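Local structure of SusD superfamily protein (3HDX) at residues A[384-387]-A[388-391]; A[413-416]-A[417-420]; A[397-401]-A[402-406]. The protein probably binds polysaccharides or their fragments at the outer membrane of Bacteroides thetaiotaomicron for uptake, as other SusD family proteins do. All coordinates share one frame; numbering follows the deposited sequence.

Interaction 1 (A[384-387]-A[388-391]); sequences VSYL and NMIR. With EDO (1,2-ethanediol), chain G.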
ATOM      1  N   VAL A 384       8.467 -22.380  -1.263  1.00 14.30           N
ATOM      2  CA  VAL A 384       8.819 -22.479  -2.683  1.00 15.07           C
ATOM      3  C   VAL A 384       7.601 -22.586  -3.567  1.00 15.12           C
ATOM      4  O   VAL A 384       7.565 -21.942  -4.622  1.00 14.76           O
ATOM      5  CB  VAL A 384       9.838 -23.649  -2.945  1.00 16.64           C
ATOM      6  CG1 VAL A 384      10.016 -23.914  -4.438  1.00 16.98           C
ATOM      7  CG2 VAL A 384      11.193 -23.351  -2.275  1.00 17.47           C
ATOM      8  N   SER A 385       6.585 -23.360  -3.148  1.00 15.72           N
ATOM      9  CA  SER A 385       5.388 -23.485  -3.998  0.50 16.13           C
ATOM     10  C   SER A 385       4.711 -22.126  -4.227  1.00 14.85           C
ATOM     11  O   SER A 385       4.298 -21.840  -5.326  1.00 15.05           O
ATOM     12  CB  SER A 385       4.374 -24.487  -3.452  0.50 17.89           C
ATOM     13  OG  SER A 385       3.808 -24.027  -2.259  0.50 19.15           O
ATOM     14  N   TYR A 386       4.685 -21.271  -3.211  1.00 14.07           N
ATOM     15  CA  TYR A 386       4.063 -19.934  -3.322  1.00 12.69           C
ATOM     16  C   TYR A 386       4.900 -18.998  -4.215  1.00 11.66           C
ATOM     17  O   TYR A 386       4.358 -18.273  -5.027  1.00 14.09           O
ATOM     18  CB  TYR A 386       3.778 -19.355  -1.934  1.00 12.68           C
ATOM     19  CG  TYR A 386       2.803 -20.267  -1.220  1.00 13.41           C
ATOM     20  CD1 TYR A 386       1.490 -20.353  -1.642  1.00 15.09           C
ATOM     21  CD2 TYR A 386       3.214 -21.058  -0.147  1.00 14.86           C
ATOM     22  CE1 TYR A 386       0.569 -21.247  -1.016  1.00 16.55           C
ATOM     23  CE2 TYR A 386       2.344 -21.917   0.478  1.00 15.95           C
ATOM     24  CZ  TYR A 386       1.022 -22.014   0.044  1.00 15.59           C
ATOM     25  OH  TYR A 386       0.204 -22.925   0.694  1.00 21.21           O
ATOM     26  N   LEU A 387       6.208 -19.024  -4.039  1.00 12.26           N
ATOM     27  CA  LEU A 387       7.126 -18.291  -4.916  1.00 12.60           C
ATOM     28  C   LEU A 387       6.896 -18.703  -6.372  1.00 12.72           C
ATOM     29  O   LEU A 387       6.785 -17.847  -7.259  1.00 12.46           O
ATOM     30  CB  LEU A 387       8.583 -18.569  -4.530  1.00 12.31           C
ATOM     31  CG  LEU A 387       9.646 -17.872  -5.395  1.00 12.48           C
ATOM     32  CD1 LEU A 387       9.444 -16.335  -5.472  1.00 12.66           C
ATOM     33  CD2 LEU A 387      11.068 -18.220  -4.947  1.00 12.29           C
ATOM     34  N   ASN A 388       6.833 -20.018  -6.615  1.00 13.62           N
ATOM     35  CA  ASN A 388       6.622 -20.520  -7.969  1.00 13.85           C
ATOM     36  C   ASN A 388       5.324 -20.073  -8.625  1.00 14.22           C
ATOM     37  O   ASN A 388       5.289 -19.903  -9.842  1.00 14.99           O
ATOM     38  CB  ASN A 388       6.773 -22.053  -8.047  1.00 13.84           C
ATOM     39  CG  ASN A 388       8.221 -22.506  -8.020  1.00 13.58           C
ATOM     40  OD1 ASN A 388       9.123 -21.758  -8.434  1.00 14.48           O
ATOM     41  ND2 ASN A 388       8.458 -23.731  -7.570  1.00 15.87           N
HETATM   42  N   MSE A 389       4.266 -19.882  -7.828  1.00 14.48           N
HETATM   43  CA  MSE A 389       3.000 -19.388  -8.364  1.00 14.75           C
HETATM   44  C   MSE A 389       3.167 -18.065  -9.093  1.00 13.64           C
HETATM   45  O   MSE A 389       2.567 -17.835 -10.169  1.00 15.42           O
HETATM   46  CB  MSE A 389       1.929 -19.253  -7.292  1.00 15.05           C
HETATM   47  CG  MSE A 389       1.459 -20.532  -6.740  1.00 16.33           C
HETATM   48 SE   MSE A 389       0.146 -20.290  -5.352  0.75 17.13          SE
HETATM   49  CE  MSE A 389       0.190 -22.128  -4.722  1.00 21.06           C
ATOM     50  N   ILE A 390       3.976 -17.186  -8.508  1.00 12.82           N
ATOM     51  CA  ILE A 390       4.233 -15.883  -9.102  1.00 13.72           C
ATOM     52  C   ILE A 390       5.190 -16.033 -10.296  1.00 12.84           C
ATOM     53  O   ILE A 390       4.906 -15.516 -11.393  1.00 13.32           O
ATOM     54  CB  ILE A 390       4.796 -14.912  -8.058  1.00 14.99           C
ATOM     55  CG1 ILE A 390       3.856 -14.873  -6.777  1.00 17.71           C
ATOM     56  CG2 ILE A 390       5.124 -13.576  -8.785  1.00 15.10           C
ATOM     57  CD1 ILE A 390       2.407 -14.771  -6.969  1.00 18.78           C
ATOM     58  N   ARG A 391       6.309 -16.761 -10.093  1.00 12.18           N
ATOM     59  CA  ARG A 391       7.306 -16.944 -11.166  1.00 12.48           C
ATOM     60  C   ARG A 391       6.709 -17.479 -12.459  1.00 12.78           C
ATOM     61  O   ARG A 391       6.932 -16.901 -13.544  1.00 14.25           O
ATOM     62  CB  ARG A 391       8.392 -17.879 -10.705  1.00 12.69           C
ATOM     63  CG  ARG A 391       9.334 -17.294  -9.651  1.00 12.05           C
ATOM     64  CD  ARG A 391      10.341 -18.360  -9.220  1.00 13.07           C
ATOM     65  NE  ARG A 391      11.130 -18.828 -10.355  1.00 13.44           N
ATOM     66  CZ  ARG A 391      12.264 -18.264 -10.793  1.00 12.67           C
ATOM     67  NH1 ARG A 391      12.816 -17.189 -10.186  1.00 13.12           N
ATOM     68  NH2 ARG A 391      12.862 -18.780 -11.870  1.00 14.01           N
TER
HETATM   69  C1  EDO G 606      16.049 -17.837 -13.020  1.00 25.56           C
HETATM   70  O1  EDO G 606      14.871 -17.124 -13.457  1.00 19.88           O
HETATM   71  C2  EDO G 606      17.023 -18.090 -14.158  1.00 26.11           C
HETATM   72  O2  EDO G 606      17.463 -16.852 -14.736  1.00 27.57           O
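Asn388 lies alongside Val384, one turn earlier in helix 380-391, a helix of the SusD family region, which is grouped with the TPR-like helical families. Its backbone N donates to Val384 O at 2.9 Å. With CG beside the backbone N (chi1 -77°), its amide runs in the same direction as the valine, and ND2 rests 3.5 Å from Val384 CG1. The amide also reaches beyond the helix, where OD1 accepts from the backbone N of Val399. Met389, present as selenomethionine, stretches out beyond CG and runs beside Tyr386. Its terminal CE touches CD1 of the tyrosine at 3.8 Å, while SE stands 5.2 Å from the ring centroid in an oblique Met-aromatic contact, 68° off the ring normal. The ring itself is packed against Thr367, Arg370 and Leu374 of helix 363-376. Ile390 keeps close to the backbone, its CB 3.6 Å from Leu387 O, and its side chain packs on Glu419 of helix 409-423. Leu387 O receives a weak bond from Ile390 N and a nearly straight one from Arg391 N (3.1 Å, 174°), so it serves two donors in the last turn. Arg391 crosses Leu387 at a slant, CD lying 3.9 Å from Leu387 CG. A bend at chi3 then brings the guanidinium to the loop that follows the helix, where NE donates to Arg397 O. An ethanediol also held by Asn306 meets the guanidinium at its edge, Arg391 NH2 donating to the ethanediol O1 at 3.0 Å.

Interaction 2 (A[413-416]-A[417-420]); sequences IAEI and FEER. With EDO (1,2-ethanediol), chain E.
Glu415 and Glu419 each carry CG on the far side of CB from the backbone N (chi1 -176° and -165°) and then fold at chi2, which sends both carboxylates to one flank of the helix, a turn apart. Glu415 OE2 and Glu419 OE1 come to 4.4 Å, and a water spans them, donating to Glu415 OE2 at 2.7 Å and to Glu419 OE1 at 2.8 Å. The approach of two acids is probably eased by Arg422, whose NH2 forms salt bridges with both of these oxygens; Glu419 OE2 has a further salt bridge to Arg311. On another flank Ile413 and Phe417 lie side by side. Ile413 CG2 meets the phenylalanine at its edge, in the ring plane, 3.8 Å from CD2, and Ile413 O is also at that edge, 3.3 Å from Phe417 CD2. The segment belongs to helix 409-423 of the largely helical SusD fold: Ile413 and Ile416 pack on helix 363-376, whereas Phe417 touches Glu372 of that helix as well as Arg436 and Arg437 of helix 430-441. Glu415 OE1 lies against CB of Glu418 where the two chains cross at about a right angle. Bent at chi2, Glu418 carries its carboxylate away from that turn, and a second water makes the link back, donating to Ala414 O at 2.7 Å and to Glu418 OE2 at 2.8 Å. Ethanediol O1, on a molecule also bound by Arg430, donates to the same Glu418 OE2 at 2.7 Å, while OE1 pairs with Arg421. With a leucine in this position, Arg421 would probably be left without its carboxylate mate and the water on Ala414 O without its second acceptor. Arg420 N donates to Ile416 O, and its guanidinium forms salt bridges with Asp365 and Asp433.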
ATOM      1  N   ILE A 413      14.962 -16.652   1.137  1.00 12.14           N
ATOM      2  CA  ILE A 413      14.399 -15.350   1.596  1.00 12.17           C
ATOM      3  C   ILE A 413      14.853 -14.219   0.677  1.00 13.19           C
ATOM      4  O   ILE A 413      14.016 -13.455   0.195  1.00 11.69           O
ATOM      5  CB  ILE A 413      14.763 -15.033   3.071  1.00 13.37           C
ATOM      6  CG1 ILE A 413      14.034 -15.973   4.015  1.00 13.00           C
ATOM      7  CG2 ILE A 413      14.467 -13.527   3.419  1.00 13.29           C
ATOM      8  CD1 ILE A 413      14.651 -15.990   5.435  1.00 11.86           C
ATOM      9  N   ALA A 414      16.135 -14.185   0.345  1.00 13.77           N
ATOM     10  CA  ALA A 414      16.658 -13.103  -0.510  1.00 12.54           C
ATOM     11  C   ALA A 414      15.926 -13.143  -1.879  1.00 11.40           C
ATOM     12  O   ALA A 414      15.520 -12.104  -2.404  1.00 13.01           O
ATOM     13  CB  ALA A 414      18.189 -13.177  -0.653  1.00 14.90           C
ATOM     14  N   GLU A 415      15.738 -14.340  -2.424  1.00 12.72           N
ATOM     15  CA  GLU A 415      15.063 -14.476  -3.721  1.00 11.55           C
ATOM     16  C   GLU A 415      13.574 -14.076  -3.699  1.00 11.51           C
ATOM     17  O   GLU A 415      13.091 -13.446  -4.639  1.00 11.72           O
ATOM     18  CB  GLU A 415      15.268 -15.857  -4.347  1.00 13.47           C
ATOM     19  CG  GLU A 415      14.670 -16.015  -5.733  1.00 13.17           C
ATOM     20  CD  GLU A 415      15.197 -15.034  -6.763  1.00 14.02           C
ATOM     21  OE1 GLU A 415      16.322 -14.477  -6.606  1.00 14.52           O
ATOM     22  OE2 GLU A 415      14.457 -14.825  -7.741  1.00 14.61           O
ATOM     23  N   ILE A 416      12.883 -14.415  -2.621  1.00 10.56           N
ATOM     24  CA  ILE A 416      11.492 -13.971  -2.430  1.00 11.67           C
ATOM     25  C   ILE A 416      11.443 -12.435  -2.467  1.00 11.74           C
ATOM     26  O   ILE A 416      10.562 -11.866  -3.135  1.00 11.45           O
ATOM     27  CB  ILE A 416      10.886 -14.484  -1.122  1.00 11.36           C
ATOM     28  CG1 ILE A 416      10.715 -16.023  -1.177  1.00 11.17           C
ATOM     29  CG2 ILE A 416       9.512 -13.837  -0.843  1.00 12.67           C
ATOM     30  CD1 ILE A 416      10.499 -16.718   0.131  1.00 11.38           C
ATOM     31  N   PHE A 417      12.388 -11.775  -1.772  1.00 11.08           N
ATOM     32  CA  PHE A 417      12.447 -10.301  -1.854  1.00 10.81           C
ATOM     33  C   PHE A 417      12.809  -9.764  -3.249  1.00 10.93           C
ATOM     34  O   PHE A 417      12.293  -8.731  -3.632  1.00 11.80           O
ATOM     35  CB  PHE A 417      13.290  -9.716  -0.740  1.00 10.78           C
ATOM     36  CG  PHE A 417      12.556  -9.693   0.547  1.00 11.03           C
ATOM     37  CD1 PHE A 417      11.584  -8.717   0.773  1.00 11.15           C
ATOM     38  CD2 PHE A 417      12.767 -10.654   1.530  1.00 10.42           C
ATOM     39  CE1 PHE A 417      10.869  -8.687   1.972  1.00 11.26           C
ATOM     40  CE2 PHE A 417      12.057 -10.616   2.698  1.00 11.28           C
ATOM     41  CZ  PHE A 417      11.098  -9.659   2.923  1.00 10.61           C
ATOM     42  N   GLU A 418      13.629 -10.484  -4.027  1.00 12.17           N
ATOM     43  CA  GLU A 418      13.889 -10.058  -5.409  1.00 12.11           C
ATOM     44  C   GLU A 418      12.637 -10.227  -6.260  1.00 11.80           C
ATOM     45  O   GLU A 418      12.402  -9.437  -7.155  1.00 12.57           O
ATOM     46  CB  GLU A 418      15.051 -10.840  -6.033  1.00 12.82           C
ATOM     47  CG  GLU A 418      16.373 -10.559  -5.367  1.00 13.21           C
ATOM     48  CD  GLU A 418      16.752  -9.079  -5.301  1.00 14.95           C
ATOM     49  OE1 GLU A 418      16.610  -8.394  -6.312  1.00 15.63           O
ATOM     50  OE2 GLU A 418      17.202  -8.622  -4.212  1.00 17.80           O
ATOM     51  N   GLU A 419      11.858 -11.283  -5.999  1.00 11.43           N
ATOM     52  CA  GLU A 419      10.592 -11.458  -6.727  1.00 11.95           C
ATOM     53  C   GLU A 419       9.609 -10.323  -6.388  1.00 12.34           C
ATOM     54  O   GLU A 419       8.903  -9.797  -7.268  1.00 12.21           O
ATOM     55  CB  GLU A 419       9.986 -12.846  -6.523  1.00 12.32           C
ATOM     56  CG  GLU A 419       8.872 -13.163  -7.566  1.00 13.59           C
ATOM     57  CD  GLU A 419       9.356 -13.246  -9.004  1.00 14.69           C
ATOM     58  OE1 GLU A 419      10.551 -13.525  -9.261  1.00 15.55           O
ATOM     59  OE2 GLU A 419       8.506 -13.078  -9.899  1.00 15.01           O
ATOM     60  N   ARG A 420       9.509  -9.967  -5.110  1.00 12.46           N
ATOM     61  CA  ARG A 420       8.699  -8.804  -4.738  1.00 11.85           C
ATOM     62  C   ARG A 420       9.201  -7.516  -5.435  1.00 10.77           C
ATOM     63  O   ARG A 420       8.418  -6.653  -5.846  1.00 12.51           O
ATOM     64  CB  ARG A 420       8.727  -8.609  -3.220  1.00 11.63           C
ATOM     65  CG  ARG A 420       8.024  -9.689  -2.452  1.00 12.57           C
ATOM     66  CD  ARG A 420       7.965  -9.448  -0.932  1.00 12.15           C
ATOM     67  NE  ARG A 420       7.180  -8.251  -0.576  1.00 11.70           N
ATOM     68  CZ  ARG A 420       5.861  -8.209  -0.434  1.00 12.06           C
ATOM     69  NH1 ARG A 420       5.097  -9.313  -0.468  1.00 12.69           N
ATOM     70  NH2 ARG A 420       5.291  -7.047  -0.173  1.00 11.99           N
TER
HETATM   71  C1  EDO E 604      18.192  -6.441  -1.855  1.00 25.44           C
HETATM   72  O1  EDO E 604      17.078  -6.346  -2.765  1.00 23.50           O
HETATM   73  C2  EDO E 604      19.414  -5.785  -2.447  1.00 26.42           C
HETATM   74  O2  EDO E 604      19.123  -4.401  -2.653  1.00 24.21           O
HETATM   75  O   HOH W   1      16.907  -9.835  -1.744  1.00 13.88           O
HETATM   76  O   HOH W   2      11.854 -15.662  -8.028  1.00 15.53           O

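Interaction 3 (A[397-401]-A[402-406]); sequences REVSF and KKDFG
The chain runs extended from Arg397 to Ser400, the N-cap residue, and coils into the short helix 401-405, where Asp404 N donates to Ser400 O at 3.0 Å; Gly406, with positive phi, leaves the helix. Asp404 turns back over this N-terminal end. Its OD2 accepts from the backbone N of Ser400 through the anti lone pair at 2.9 Å. From the opposite direction Arg397, extended from CG to NE, grips the carboxylate end-on, NH2 to Asp404 OD1 at 2.8 Å and NH1 to Asp404 OD2 at 3.0 Å. The two flat groups are turned 46° apart: the oxygens lie near the guanidinium plane, but the nitrogens approach them from above the carboxylate plane. OD2 thus holds two donors, and a further bond from Arg397 NH1 to Glu398 O helps fix the rotation of the guanidinium. The apolar residues face helices 380-391 and 409-423, with Phe401 on Val384 and Leu412 and Phe405 on Leu412 and Glu415. Phe401 crosses Phe405 at about a right angle, CD1 lying 4.0 Å from Phe405 CB. Val399 CG2 meets the Phe405 ring at its edge, in plane, 3.7 Å from CE2.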
ATOM      1  N   ARG A 397      10.829 -20.094 -14.961  1.00 16.03           N
ATOM      2  CA  ARG A 397      10.735 -21.517 -14.609  1.00 15.14           C
ATOM      3  C   ARG A 397      10.493 -21.703 -13.121  1.00 15.57           C
ATOM      4  O   ARG A 397      10.831 -20.841 -12.286  1.00 15.34           O
ATOM      5  CB  ARG A 397      12.043 -22.254 -14.935  1.00 17.19           C
ATOM      6  CG  ARG A 397      13.272 -21.786 -14.127  1.00 18.27           C
ATOM      7  CD  ARG A 397      14.463 -22.664 -14.429  1.00 18.85           C
ATOM      8  NE  ARG A 397      15.650 -22.305 -13.642  1.00 19.68           N
ATOM      9  CZ  ARG A 397      15.930 -22.741 -12.416  1.00 18.17           C
ATOM     10  NH1 ARG A 397      15.057 -23.478 -11.729  1.00 16.23           N
ATOM     11  NH2 ARG A 397      17.075 -22.372 -11.853  1.00 19.61           N
ATOM     12  N   GLU A 398       9.917 -22.842 -12.791  1.00 15.72           N
ATOM     13  CA  GLU A 398       9.842 -23.232 -11.392  1.00 16.07           C
ATOM     14  C   GLU A 398      11.252 -23.433 -10.832  1.00 16.14           C
ATOM     15  O   GLU A 398      12.146 -23.882 -11.547  1.00 16.92           O
ATOM     16  CB  GLU A 398       9.099 -24.548 -11.234  1.00 19.13           C
ATOM     17  CG  GLU A 398       7.638 -24.381 -11.439  1.00 22.08           C
ATOM     18  CD  GLU A 398       6.833 -25.622 -11.146  1.00 27.10           C
ATOM     19  OE1 GLU A 398       7.401 -26.740 -11.115  1.00 28.14           O
ATOM     20  OE2 GLU A 398       5.617 -25.441 -10.933  1.00 31.54           O
ATOM     21  N   VAL A 399      11.410 -23.076  -9.561  1.00 15.16           N
ATOM     22  CA  VAL A 399      12.598 -23.323  -8.793  1.00 16.08           C
ATOM     23  C   VAL A 399      12.335 -24.378  -7.725  1.00 16.07           C
ATOM     24  O   VAL A 399      11.191 -24.674  -7.400  1.00 16.54           O
ATOM     25  CB  VAL A 399      13.200 -22.048  -8.167  1.00 15.26           C
ATOM     26  CG1 VAL A 399      13.720 -21.098  -9.291  1.00 16.66           C
ATOM     27  CG2 VAL A 399      12.154 -21.338  -7.234  1.00 16.47           C
ATOM     28  N   SER A 400      13.427 -24.959  -7.229  1.00 16.66           N
ATOM     29  CA  SER A 400      13.346 -25.943  -6.153  0.50 17.40           C
ATOM     30  C   SER A 400      14.374 -25.611  -5.085  1.00 16.81           C
ATOM     31  O   SER A 400      15.475 -25.098  -5.343  1.00 16.58           O
ATOM     32  CB  SER A 400      13.483 -27.364  -6.686  0.50 18.91           C
ATOM     33  OG  SER A 400      14.776 -27.546  -7.188  0.50 20.81           O
ATOM     34  N   PHE A 401      14.013 -25.915  -3.844  1.00 17.48           N
ATOM     35  CA  PHE A 401      14.838 -25.530  -2.697  1.00 17.54           C
ATOM     36  C   PHE A 401      16.273 -26.113  -2.736  1.00 16.70           C
ATOM     37  O   PHE A 401      17.240 -25.369  -2.530  1.00 17.05           O
ATOM     38  CB  PHE A 401      14.071 -25.844  -1.391  1.00 17.95           C
ATOM     39  CG  PHE A 401      14.656 -25.240  -0.144  1.00 17.93           C
ATOM     40  CD1 PHE A 401      15.145 -23.921  -0.120  1.00 18.18           C
ATOM     41  CD2 PHE A 401      14.645 -25.952   1.064  1.00 19.40           C
ATOM     42  CE1 PHE A 401      15.660 -23.363   1.038  1.00 18.22           C
ATOM     43  CE2 PHE A 401      15.133 -25.349   2.258  1.00 18.86           C
ATOM     44  CZ  PHE A 401      15.633 -24.071   2.232  1.00 18.95           C
ATOM     45  N   LYS A 402      16.401 -27.412  -3.047  1.00 17.03           N
ATOM     46  CA  LYS A 402      17.744 -28.025  -3.082  1.00 18.06           C
ATOM     47  C   LYS A 402      18.565 -27.617  -4.285  1.00 16.94           C
ATOM     48  O   LYS A 402      19.668 -27.061  -4.139  1.00 18.03           O
ATOM     49  CB  LYS A 402      17.649 -29.554  -2.970  1.00 21.10           C
ATOM     50  CG  LYS A 402      18.984 -30.247  -2.893  1.00 25.64           C
ATOM     51  CD  LYS A 402      18.772 -31.755  -2.690  1.00 29.15           C
ATOM     52  CE  LYS A 402      20.072 -32.519  -2.852  1.00 32.34           C
ATOM     53  NZ  LYS A 402      21.205 -32.005  -2.002  1.00 34.95           N
ATOM     54  N   LYS A 403      18.011 -27.829  -5.471  1.00 17.32           N
ATOM     55  CA  LYS A 403      18.734 -27.541  -6.724  0.50 18.35           C
ATOM     56  C   LYS A 403      19.104 -26.075  -6.889  1.00 17.68           C
ATOM     57  O   LYS A 403      20.236 -25.770  -7.297  1.00 18.24           O
ATOM     58  CB  LYS A 403      17.924 -28.005  -7.934  0.50 18.84           C
ATOM     59  CG  LYS A 403      18.624 -27.892  -9.291  0.50 19.72           C
ATOM     60  CD  LYS A 403      17.683 -28.302 -10.413  0.50 19.33           C
ATOM     61  CE  LYS A 403      16.516 -27.321 -10.467  0.50 19.72           C
ATOM     62  NZ  LYS A 403      15.507 -27.619 -11.513  0.50 20.74           N
ATOM     63  N   ASP A 404      18.160 -25.174  -6.564  1.00 16.38           N
ATOM     64  CA  ASP A 404      18.381 -23.728  -6.814  1.00 16.50           C
ATOM     65  C   ASP A 404      18.860 -22.903  -5.635  1.00 17.12           C
ATOM     66  O   ASP A 404      19.460 -21.828  -5.852  1.00 17.86           O
ATOM     67  CB  ASP A 404      17.126 -23.139  -7.433  1.00 17.35           C
ATOM     68  CG  ASP A 404      16.767 -23.829  -8.707  1.00 17.60           C
ATOM     69  OD1 ASP A 404      17.673 -23.928  -9.565  1.00 20.78           O
ATOM     70  OD2 ASP A 404      15.624 -24.240  -8.917  1.00 17.75           O
ATOM     71  N   PHE A 405      18.646 -23.400  -4.414  1.00 16.37           N
ATOM     72  CA  PHE A 405      19.047 -22.638  -3.196  1.00 16.76           C
ATOM     73  C   PHE A 405      19.931 -23.411  -2.258  1.00 17.07           C
ATOM     74  O   PHE A 405      20.334 -22.859  -1.229  1.00 18.23           O
ATOM     75  CB  PHE A 405      17.802 -22.102  -2.455  1.00 17.22           C
ATOM     76  CG  PHE A 405      16.897 -21.298  -3.332  1.00 16.09           C
ATOM     77  CD1 PHE A 405      17.172 -19.946  -3.594  1.00 16.77           C
ATOM     78  CD2 PHE A 405      15.798 -21.901  -3.947  1.00 16.77           C
ATOM     79  CE1 PHE A 405      16.348 -19.226  -4.476  1.00 18.31           C
ATOM     80  CE2 PHE A 405      14.985 -21.191  -4.792  1.00 16.94           C
ATOM     81  CZ  PHE A 405      15.248 -19.850  -5.064  1.00 18.14           C
ATOM     82  N   GLY A 406      20.276 -24.654  -2.598  1.00 18.49           N
ATOM     83  CA  GLY A 406      21.098 -25.501  -1.719  1.00 18.84           C
ATOM     84  C   GLY A 406      20.501 -25.716  -0.339  1.00 19.14           C
ATOM     85  O   GLY A 406      21.252 -25.852   0.626  1.00 20.56           O
TER
HETATM   86  O   HOH W   3      13.190 -26.522 -10.437  1.00 27.33           O
HETATM   87  O   HOH W   4      15.850 -29.654  -5.975  1.00 29.36           O

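How the interactions relate
The three contacts follow one another in the chain as interactions 1, 3 and 2, all on the same side of the chain's centre. Interaction 3 lies about 11 Å, centre to centre, from interaction 1 and is tied to it by probable hydrogen bonds: Arg391 NE to Arg397 O at 2.8 Å and Val399 N to Asn388 OD1 at 2.9 Å. Interactions 1 and 2, also about 11 Å apart between centres, meet through packing of Leu387 CD1 on Glu419 CB at 3.7 Å. Interaction 3, its centre about 13 Å from that of interaction 2, reaches it where Phe405 CE1 rests 3.5 Å from Glu415 CB. The ethanediols at Arg391 and Glu418 probably come from the crystallisation liquor.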